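Local atomic coordinates of pyruvate carboxylase n-terminal domain (Aquifex aeolicus, PDB entry 1ULZ), a protein that belongs to the biotin carboxylase family, forming the biotin carboxylase subunit of pyruvate carboxylase and combining a Rossmann-like N-terminal domain with an ATP-grasp domain. Residues A48-G52 and R64-L68; G163-R168 and Q182-E186; G224-C228 and I240-L246; I354-P360 and T408-V414. The protein carries 1 engineered substitution. All blocks are in the same frame, centred on the assembly; numbering follows the deposited sequence.

Interaction 1 (A48-G52 and R64-L68); sequences AYMIG and RIINL
I51, L68 and R64 carry most of the contact between the end of a β-strand and helix 62-71, further along the chain. A48-M50 are extended, with the CB atoms of Y49 and I51 directed at the helix and that of M50 away from it. R64-L68 form one regular turn, L68 N bonding R64 O at 2.9 Å. The CA atoms lie 8.3 Å apart for I51 and R64 and 8.9 Å for Y49 and L68. I51 (chi1 p, chi2 t) sets its CB 3.9 Å from R64 CD and its CD1 4.2 Å from I65 CG1. Strand 47-50 is an edge of the parallel sheet in the Rossmann-like N-terminal domain, and helix 62-71 belongs to the β-α-β crossover that leads from it to strand 76-78. L68 (t, p) places CD2 4.1 Å from Y49 CB, while its CD1 makes a CH-π contact 4.3 Å from the centroid of the Y49 ring, over the face. Y49 OH bonds E47. R64 (chi1 and chi2 t, chi3 m) brings NH2 to a van der Waals contact 3.6 Å from G52 CA; this nitrogen's salt bridge is to D57. G52, at phi 104° and psi 158°, has angles that call for glycine.

Interaction 2 (G163-R168 and Q182-E186); sequences GGRGIR and QASRE
The glycine-rich loop of the ATP-grasp domain, between strands 154-158 and 168-170, is here held against helix 173-189, mainly through the carboxylate of E186 (m, t). Q182-E186 form a helical turn, with E186 N bonded to Q182 O at 3.0 Å, whereas the loop is irregular until R168 enters the next strand. G163 comes closest to the helix backbone: its CA is 4.8 Å from E186 CA and 4.0 Å from E186 O, and a CB would be tight against E186 C. G164 N then donates to E186 OE2 at 3.1 Å. A CB on G164 would lie 2.8 Å from E186 OE2, a clash, so the lack of a side chain lets the carboxylate reach the backbone. R165 turns its CB away, and the loop swings clear of the helix before R168 returns. R168 (chi1 m, chi2 and chi3 t) extends to a salt bridge of 3.0 Å between NH2 and E186 OE2, with Q182 CG over one face of its guanidinium, 4.0 Å from NH1. Q182 NE2 bonds the other carboxylate oxygen, E186 OE1, at 2.6 Å. A water donates both to G164 O, at 2.6 Å, and to E186 OE2, at 2.8 Å.

Interaction 3 (G224-C228 and I240-L246); sequences GERDC and IAPSLIL
Strands 220-232 and 235-241 form a β-hairpin of the ATP-grasp region, within a large antiparallel sheet that continues through strand 332-339 into the C-terminal region; this contact lies where the second strand becomes loop. D227 and I240 are an antiparallel hydrogen-bonded pair, CA atoms 5.3 Å apart, with D227 N to I240 O at 3.0 Å and I240 N to D227 O at 3.1 Å. Their side chains share one face: D227 (chi1 t) has CB 3.6 Å from CG1 of I240 (p, t) and 3.9 Å from S243 CB. The D227 carboxylate is held by S229 and K206, and a water links its OD1 (2.6 Å) to L244 N (2.7 Å). A cis peptide before P242 turns the chain, bringing P242 CA within 3.5 Å of E225 O. E225 (chi1 p, chi2 m) starts sideways but curls toward the loop, so OE2 accepts from S243 N at 2.9 Å and from S243 OG at 2.7 Å; the serine, also chi1 p, offers both donors. L246 (m, t) packs CD1 3.7 Å from E225 OE2. Because R251 adds a salt bridge to this oxygen, the buried negative charge is compensated, and E225 ties the loop to the strand.

Interaction 4 (I354-P360 and T408-V414); sequences IERYYVP and TYEITGV
T408 opens the segment with its OG1 3.3 Å from P360 CB; its hydroxyl bonds A405 O of its own chain and R19 of the second subunit. Y409 (chi1 t) offers a ring face to P360, whose CD lies 3.6 Å from the ring centroid in a CH-π contact, and its OH shares a 2.8 Å hydrogen bond with Y357 OH, itself bonded to H369 of the same chain. At E410 the backbones meet: Y358 N donates to E410 O at 2.9 Å, the return bond from E410 N to Y358 O being weak at 3.4 Å. E410 (chi1 and chi2 t) salt-bridges R356, OE1 to NE at 2.7 Å, and a water joins OE1 to R356 NH2 (2.5 Å to each); its OE2 pairs with R40 of the second subunit. The two segments, nearly antiparallel at 165°, make a short two-stranded ribbon in the C-terminal domain that forms part of the subunit interface, where Y358 stacks on H369 of the second subunit. I411 forms a non-hydrogen-bonded pair with Y357, CA atoms 4.6 Å apart, and packs CG1 3.7 Å from Y357 CD2. T412 (chi1 p) is bonded throughout: N to R356 O at 3.0 Å, O to E355 N at 2.7 Å, OG1 to R356 N at 2.8 Å. G413 lies with CA 3.7 Å from E355 CG, where a CB would clash. V414 CG2 meets I354 CG1 at 4.0 Å.

In the fold
The four contacts follow one another along the chain without touching, and sample its three family regions. Interaction 1 lies in the Rossmann-like N-terminal domain, interactions 2 and 3 in the ATP-grasp region, interaction 4 in the C-terminal domain. Although they share a region, interactions 2 and 3 have centres about 37 Å apart: the glycine-rich loop belongs to a peripheral lobe, whereas the centre of interaction 3 is about 13 Å from the centre of the chain. Interactions 3 and 4 approach most closely, about 16 Å between nearest atoms, while interaction 2 is about 51 Å, centre to centre, from both 1 and 4. Only interaction 4 meets the second subunit.

Interaction 1 (A48-G52 and R64-L68)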
# COMPACT_ATOMS: atom_id res chain seq x y z
N ALA A 48 -14.82 16.74 -17.28
CA ALA A 48 -13.69 17.63 -17.05
C ALA A 48 -13.84 18.90 -17.89
O ALA A 48 -14.08 18.83 -19.10
CB ALA A 48 -12.38 16.92 -17.37
N TYR A 49 -13.70 20.06 -17.25
CA TYR A 49 -13.85 21.32 -17.96
C TYR A 49 -12.68 22.28 -17.79
O TYR A 49 -12.22 22.52 -16.67
CB TYR A 49 -15.14 22.02 -17.54
CG TYR A 49 -16.38 21.19 -17.77
CD1 TYR A 49 -16.82 20.29 -16.80
CD2 TYR A 49 -17.10 21.28 -18.96
CE1 TYR A 49 -17.93 19.49 -17.02
CE2 TYR A 49 -18.22 20.49 -19.18
CZ TYR A 49 -18.63 19.60 -18.21
OH TYR A 49 -19.73 18.82 -18.43
N MET A 50 -12.21 22.81 -18.91
CA MET A 50 -11.12 23.76 -18.93
C MET A 50 -11.75 25.13 -18.67
O MET A 50 -12.60 25.58 -19.45
CB MET A 50 -10.46 23.75 -20.31
CG MET A 50 -9.35 24.77 -20.50
SD MET A 50 -8.84 24.80 -22.24
CE MET A 50 -10.01 25.96 -22.88
N ILE A 51 -11.36 25.77 -17.58
CA ILE A 51 -11.90 27.08 -17.23
C ILE A 51 -10.81 27.99 -16.68
O ILE A 51 -9.74 27.52 -16.29
CB ILE A 51 -12.99 26.96 -16.15
CG1 ILE A 51 -12.38 26.42 -14.86
CG2 ILE A 51 -14.10 26.05 -16.64
CD1 ILE A 51 -13.34 26.34 -13.70
N GLY A 52 -11.10 29.29 -16.66
CA GLY A 52 -10.14 30.26 -16.17
C GLY A 52 -9.46 31.04 -17.28
O GLY A 52 -9.41 30.59 -18.43
N ARG A 64 -17.48 31.45 -10.89
CA ARG A 64 -17.43 30.59 -12.08
C ARG A 64 -17.54 29.12 -11.69
O ARG A 64 -18.24 28.34 -12.34
CB ARG A 64 -16.13 30.81 -12.86
CG ARG A 64 -16.10 30.04 -14.16
CD ARG A 64 -14.79 30.22 -14.92
NE ARG A 64 -14.63 31.57 -15.43
CZ ARG A 64 -13.62 32.37 -15.11
NH1 ARG A 64 -13.54 33.60 -15.62
NH2 ARG A 64 -12.68 31.94 -14.27
N ILE A 65 -16.84 28.75 -10.62
CA ILE A 65 -16.84 27.38 -10.15
C ILE A 65 -18.22 26.97 -9.63
O ILE A 65 -18.70 25.88 -9.91
CB ILE A 65 -15.76 27.18 -9.07
CG1 ILE A 65 -14.38 27.23 -9.74
CG2 ILE A 65 -15.96 25.85 -8.34
CD1 ILE A 65 -13.22 27.31 -8.77
N ILE A 66 -18.85 27.86 -8.87
CA ILE A 66 -20.19 27.59 -8.35
C ILE A 66 -21.15 27.44 -9.53
O ILE A 66 -21.95 26.50 -9.59
CB ILE A 66 -20.67 28.72 -7.41
CG1 ILE A 66 -20.01 28.56 -6.04
CG2 ILE A 66 -22.19 28.71 -7.29
CD1 ILE A 66 -20.37 29.63 -5.03
N ASN A 67 -21.05 28.35 -10.50
CA ASN A 67 -21.92 28.29 -11.67
C ASN A 67 -21.76 26.99 -12.45
O ASN A 67 -22.76 26.40 -12.88
CB ASN A 67 -21.67 29.47 -12.60
CG ASN A 67 -22.20 30.77 -12.03
OD1 ASN A 67 -22.92 30.77 -11.02
ND2 ASN A 67 -21.85 31.88 -12.66
N LEU A 68 -20.53 26.55 -12.65
CA LEU A 68 -20.29 25.31 -13.38
C LEU A 68 -20.94 24.14 -12.64
O LEU A 68 -21.65 23.33 -13.24
CB LEU A 68 -18.78 25.05 -13.54
CG LEU A 68 -18.37 23.72 -14.19
CD1 LEU A 68 -18.92 23.62 -15.59
CD2 LEU A 68 -16.85 23.60 -14.20

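Interaction 2 (G163-R168 and Q182-E186)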
# COMPACT_ATOMS: atom_id res chain seq x y z
N GLY A 163 11.57 52.02 17.78
CA GLY A 163 12.71 51.33 18.36
C GLY A 163 12.89 49.99 17.68
O GLY A 163 12.03 49.57 16.90
N GLY A 164 14.01 49.32 17.96
CA GLY A 164 14.29 48.03 17.36
C GLY A 164 13.18 47.01 17.54
O GLY A 164 12.68 46.82 18.65
N ARG A 165 12.81 46.34 16.46
CA ARG A 165 11.75 45.34 16.50
C ARG A 165 12.21 43.89 16.60
O ARG A 165 11.39 42.98 16.65
CB ARG A 165 10.85 45.50 15.28
CG ARG A 165 10.11 46.82 15.22
CD ARG A 165 9.36 47.08 16.53
NE ARG A 165 8.53 48.28 16.47
CZ ARG A 165 7.41 48.37 15.77
NH1 ARG A 165 6.97 47.32 15.08
NH2 ARG A 165 6.72 49.51 15.75
N GLY A 166 13.52 43.67 16.61
CA GLY A 166 14.03 42.31 16.70
C GLY A 166 13.69 41.67 18.03
O GLY A 166 13.69 42.34 19.07
N ILE A 167 13.40 40.37 18.01
CA ILE A 167 13.07 39.63 19.23
C ILE A 167 14.33 39.48 20.07
O ILE A 167 15.42 39.31 19.54
CB ILE A 167 12.51 38.22 18.89
CG1 ILE A 167 11.01 38.30 18.62
CG2 ILE A 167 12.76 37.26 20.04
CD1 ILE A 167 10.63 39.26 17.52
N ARG A 168 14.19 39.56 21.39
CA ARG A 168 15.34 39.43 22.27
C ARG A 168 15.19 38.24 23.22
O ARG A 168 14.27 38.18 24.03
CB ARG A 168 15.51 40.71 23.10
CG ARG A 168 15.64 42.00 22.27
CD ARG A 168 15.51 43.23 23.18
NE ARG A 168 15.53 44.50 22.45
CZ ARG A 168 16.62 45.03 21.93
NH1 ARG A 168 17.77 44.39 22.05
NH2 ARG A 168 16.58 46.20 21.30
N GLN A 182 17.44 48.14 27.46
CA GLN A 182 17.89 48.49 26.12
C GLN A 182 16.70 48.76 25.22
O GLN A 182 16.72 49.69 24.40
CB GLN A 182 18.72 47.36 25.53
CG GLN A 182 19.15 47.58 24.07
CD GLN A 182 19.95 48.86 23.85
OE1 GLN A 182 20.80 49.22 24.67
NE2 GLN A 182 19.67 49.55 22.74
N ALA A 183 15.66 47.96 25.37
CA ALA A 183 14.46 48.10 24.56
C ALA A 183 13.69 49.38 24.88
O ALA A 183 13.23 50.07 23.96
CB ALA A 183 13.55 46.88 24.75
N SER A 184 13.53 49.69 26.16
CA SER A 184 12.79 50.88 26.55
C SER A 184 13.61 52.12 26.25
O SER A 184 13.08 53.21 26.04
CB SER A 184 12.40 50.83 28.03
OG SER A 184 13.53 50.61 28.86
N ARG A 185 14.93 51.94 26.20
CA ARG A 185 15.85 53.01 25.91
C ARG A 185 15.66 53.40 24.45
O ARG A 185 15.54 54.59 24.11
CB ARG A 185 17.27 52.52 26.16
CG ARG A 185 18.35 53.53 25.94
CD ARG A 185 19.65 52.98 26.50
NE ARG A 185 19.59 52.81 27.95
CZ ARG A 185 20.02 51.74 28.60
NH1 ARG A 185 20.55 50.72 27.93
NH2 ARG A 185 19.92 51.67 29.93
N GLU A 186 15.59 52.40 23.58
CA GLU A 186 15.40 52.63 22.16
C GLU A 186 14.04 53.27 21.88
O GLU A 186 13.91 54.07 20.95
CB GLU A 186 15.53 51.32 21.39
CG GLU A 186 16.93 50.74 21.45
CD GLU A 186 17.04 49.40 20.77
OE1 GLU A 186 18.15 48.82 20.77
OE2 GLU A 186 16.01 48.92 20.25
O HOH W 1 13.48 47.86 20.90

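Interaction 3 (G224-C228 and I240-L246)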
# COMPACT_ATOMS: atom_id res chain seq x y z
N GLY A 224 -5.05 10.73 16.36
CA GLY A 224 -3.66 10.86 16.79
C GLY A 224 -2.93 12.06 16.22
O GLY A 224 -3.52 12.91 15.55
N GLU A 225 -1.63 12.11 16.48
CA GLU A 225 -0.81 13.23 16.02
C GLU A 225 0.20 12.85 14.95
O GLU A 225 0.42 11.67 14.65
CB GLU A 225 -0.06 13.85 17.20
CG GLU A 225 1.24 13.11 17.59
CD GLU A 225 1.01 11.76 18.27
OE1 GLU A 225 -0.14 11.28 18.32
OE2 GLU A 225 1.99 11.18 18.77
N ARG A 226 0.81 13.88 14.38
CA ARG A 226 1.84 13.73 13.36
C ARG A 226 2.99 14.67 13.71
O ARG A 226 2.77 15.79 14.18
CB ARG A 226 1.28 14.10 11.98
CG ARG A 226 0.19 13.16 11.47
CD ARG A 226 -0.26 13.52 10.06
NE ARG A 226 -0.99 14.79 10.01
CZ ARG A 226 -2.32 14.88 9.92
NH1 ARG A 226 -3.06 13.78 9.88
NH2 ARG A 226 -2.89 16.07 9.87
N ASP A 227 4.22 14.20 13.51
CA ASP A 227 5.40 15.01 13.77
C ASP A 227 5.92 15.46 12.41
O ASP A 227 6.42 14.65 11.63
CB ASP A 227 6.46 14.19 14.51
CG ASP A 227 7.71 15.00 14.81
OD1 ASP A 227 8.39 14.68 15.82
OD2 ASP A 227 8.03 15.94 14.05
N CYS A 228 5.78 16.75 12.12
CA CYS A 228 6.21 17.30 10.84
C CYS A 228 7.34 18.31 11.04
O CYS A 228 7.42 19.32 10.33
CB CYS A 228 5.02 17.98 10.16
SG CYS A 228 3.47 17.04 10.29
N ILE A 240 5.82 12.10 9.98
CA ILE A 240 5.62 10.77 10.56
C ILE A 240 4.38 10.70 11.46
O ILE A 240 3.86 11.73 11.90
CB ILE A 240 6.83 10.32 11.41
CG1 ILE A 240 6.85 11.08 12.74
CG2 ILE A 240 8.13 10.58 10.65
CD1 ILE A 240 7.85 10.53 13.74
N ALA A 241 3.92 9.49 11.71
CA ALA A 241 2.77 9.25 12.58
C ALA A 241 2.86 7.84 13.14
O ALA A 241 3.19 6.90 12.42
CB ALA A 241 1.44 9.42 11.81
N PRO A 242 2.66 7.69 14.46
CA PRO A 242 2.38 8.84 15.31
C PRO A 242 3.74 9.45 15.64
O PRO A 242 4.74 9.08 15.02
CB PRO A 242 1.71 8.21 16.53
CG PRO A 242 2.45 6.90 16.64
CD PRO A 242 2.53 6.42 15.20
N SER A 243 3.80 10.38 16.59
CA SER A 243 5.10 10.96 16.95
C SER A 243 5.81 10.02 17.92
O SER A 243 5.21 9.08 18.44
CB SER A 243 4.94 12.34 17.60
OG SER A 243 4.46 12.24 18.93
N LEU A 244 7.10 10.26 18.15
CA LEU A 244 7.88 9.43 19.06
C LEU A 244 8.00 10.04 20.46
O LEU A 244 8.47 9.39 21.38
CB LEU A 244 9.29 9.21 18.49
CG LEU A 244 9.36 8.53 17.12
CD1 LEU A 244 10.74 8.74 16.51
CD2 LEU A 244 9.03 7.06 17.26
N ILE A 245 7.56 11.28 20.62
CA ILE A 245 7.65 11.94 21.92
C ILE A 245 6.45 11.76 22.84
O ILE A 245 6.58 11.87 24.06
CB ILE A 245 7.90 13.44 21.78
CG1 ILE A 245 6.84 14.06 20.88
CG2 ILE A 245 9.28 13.68 21.21
CD1 ILE A 245 7.04 15.54 20.70
N LEU A 246 5.27 11.50 22.28
CA LEU A 246 4.09 11.32 23.13
C LEU A 246 3.87 9.86 23.48
O LEU A 246 4.01 8.97 22.64
CB LEU A 246 2.83 11.85 22.44
CG LEU A 246 2.80 13.35 22.13
CD1 LEU A 246 1.50 13.70 21.44
CD2 LEU A 246 2.97 14.15 23.42
O HOH W 2 8.33 12.52 17.30

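Interaction 4 (I354-P360 and T408-V414)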
# COMPACT_ATOMS: atom_id res chain seq x y z
N ILE A 354 9.43 15.33 -16.82
CA ILE A 354 9.96 14.05 -16.37
C ILE A 354 10.13 13.09 -17.55
O ILE A 354 9.24 12.93 -18.38
CB ILE A 354 9.01 13.40 -15.32
CG1 ILE A 354 9.10 14.18 -14.01
CG2 ILE A 354 9.38 11.94 -15.10
CD1 ILE A 354 8.29 13.58 -12.89
N GLU A 355 11.31 12.47 -17.63
CA GLU A 355 11.62 11.52 -18.69
C GLU A 355 11.45 10.11 -18.14
O GLU A 355 10.39 9.50 -18.31
CB GLU A 355 13.04 11.76 -19.21
CG GLU A 355 13.28 13.22 -19.57
CD GLU A 355 14.66 13.48 -20.14
OE1 GLU A 355 15.56 12.64 -19.96
OE2 GLU A 355 14.84 14.56 -20.76
N ARG A 356 12.46 9.57 -17.47
CA ARG A 356 12.30 8.23 -16.92
C ARG A 356 11.52 8.36 -15.61
O ARG A 356 11.67 9.34 -14.88
CB ARG A 356 13.67 7.56 -16.70
CG ARG A 356 14.50 7.55 -17.99
CD ARG A 356 15.49 6.40 -18.09
NE ARG A 356 16.59 6.50 -17.14
CZ ARG A 356 17.79 5.94 -17.32
NH1 ARG A 356 18.06 5.26 -18.43
NH2 ARG A 356 18.73 6.07 -16.39
N TYR A 357 10.66 7.40 -15.34
CA TYR A 357 9.83 7.45 -14.14
C TYR A 357 9.39 6.05 -13.72
O TYR A 357 8.59 5.42 -14.41
CB TYR A 357 8.60 8.34 -14.40
CG TYR A 357 7.77 8.64 -13.16
CD1 TYR A 357 6.49 8.11 -13.01
CD2 TYR A 357 8.27 9.45 -12.15
CE1 TYR A 357 5.74 8.37 -11.88
CE2 TYR A 357 7.52 9.71 -11.01
CZ TYR A 357 6.26 9.17 -10.88
OH TYR A 357 5.54 9.41 -9.73
N TYR A 358 9.94 5.56 -12.61
CA TYR A 358 9.57 4.25 -12.09
C TYR A 358 9.12 4.40 -10.65
O TYR A 358 9.85 4.90 -9.79
CB TYR A 358 10.74 3.25 -12.19
CG TYR A 358 10.44 1.94 -11.50
CD1 TYR A 358 10.89 1.69 -10.21
CD2 TYR A 358 9.64 0.98 -12.11
CE1 TYR A 358 10.57 0.52 -9.55
CE2 TYR A 358 9.30 -0.20 -11.46
CZ TYR A 358 9.77 -0.42 -10.17
OH TYR A 358 9.41 -1.56 -9.50
N VAL A 359 7.90 3.94 -10.38
CA VAL A 359 7.30 4.03 -9.06
C VAL A 359 7.52 2.76 -8.26
O VAL A 359 7.18 1.67 -8.70
CB VAL A 359 5.78 4.28 -9.18
CG1 VAL A 359 5.17 4.49 -7.80
CG2 VAL A 359 5.51 5.49 -10.06
N PRO A 360 8.10 2.89 -7.06
CA PRO A 360 8.35 1.72 -6.21
C PRO A 360 7.05 1.20 -5.62
O PRO A 360 6.10 1.96 -5.42
CB PRO A 360 9.30 2.26 -5.14
CG PRO A 360 8.90 3.70 -5.02
CD PRO A 360 8.70 4.10 -6.48
N THR A 408 14.94 3.07 -4.95
CA THR A 408 14.44 2.42 -6.16
C THR A 408 13.53 3.32 -6.98
O THR A 408 12.99 2.88 -8.00
CB THR A 408 13.66 1.14 -5.82
OG1 THR A 408 12.48 1.48 -5.07
CG2 THR A 408 14.51 0.18 -5.01
N TYR A 409 13.35 4.56 -6.55
CA TYR A 409 12.48 5.51 -7.24
C TYR A 409 13.24 6.24 -8.34
O TYR A 409 13.97 7.19 -8.05
CB TYR A 409 11.92 6.51 -6.23
CG TYR A 409 10.54 7.08 -6.54
CD1 TYR A 409 9.68 7.42 -5.50
CD2 TYR A 409 10.11 7.27 -7.84
CE1 TYR A 409 8.42 7.94 -5.75
CE2 TYR A 409 8.84 7.79 -8.10
CZ TYR A 409 8.01 8.12 -7.05
OH TYR A 409 6.75 8.63 -7.28
N GLU A 410 13.07 5.82 -9.58
CA GLU A 410 13.78 6.48 -10.68
C GLU A 410 12.98 7.65 -11.26
O GLU A 410 11.81 7.51 -11.58
CB GLU A 410 14.11 5.50 -11.81
CG GLU A 410 15.04 6.13 -12.85
CD GLU A 410 15.37 5.23 -14.03
OE1 GLU A 410 16.45 5.41 -14.62
OE2 GLU A 410 14.55 4.36 -14.38
N ILE A 411 13.64 8.79 -11.38
CA ILE A 411 13.04 9.99 -11.95
C ILE A 411 14.14 10.80 -12.64
O ILE A 411 15.11 11.19 -11.99
CB ILE A 411 12.40 10.90 -10.87
CG1 ILE A 411 11.29 10.16 -10.13
CG2 ILE A 411 11.86 12.16 -11.51
CD1 ILE A 411 10.55 11.03 -9.12
N THR A 412 14.01 11.03 -13.94
CA THR A 412 14.99 11.83 -14.66
C THR A 412 14.29 12.94 -15.44
O THR A 412 13.08 12.89 -15.66
CB THR A 412 15.84 10.99 -15.66
OG1 THR A 412 14.99 10.44 -16.68
CG2 THR A 412 16.56 9.87 -14.93
N GLY A 413 15.06 13.94 -15.85
CA GLY A 413 14.50 15.06 -16.59
C GLY A 413 14.41 16.28 -15.70
O GLY A 413 14.33 17.41 -16.18
N VAL A 414 14.45 16.04 -14.39
CA VAL A 414 14.36 17.10 -13.40
C VAL A 414 15.11 16.69 -12.14
O VAL A 414 15.29 15.50 -11.87
CB VAL A 414 12.89 17.38 -12.99
CG1 VAL A 414 12.09 17.85 -14.19
CG2 VAL A 414 12.27 16.11 -12.42
O HOH W 3 18.43 6.72 -13.99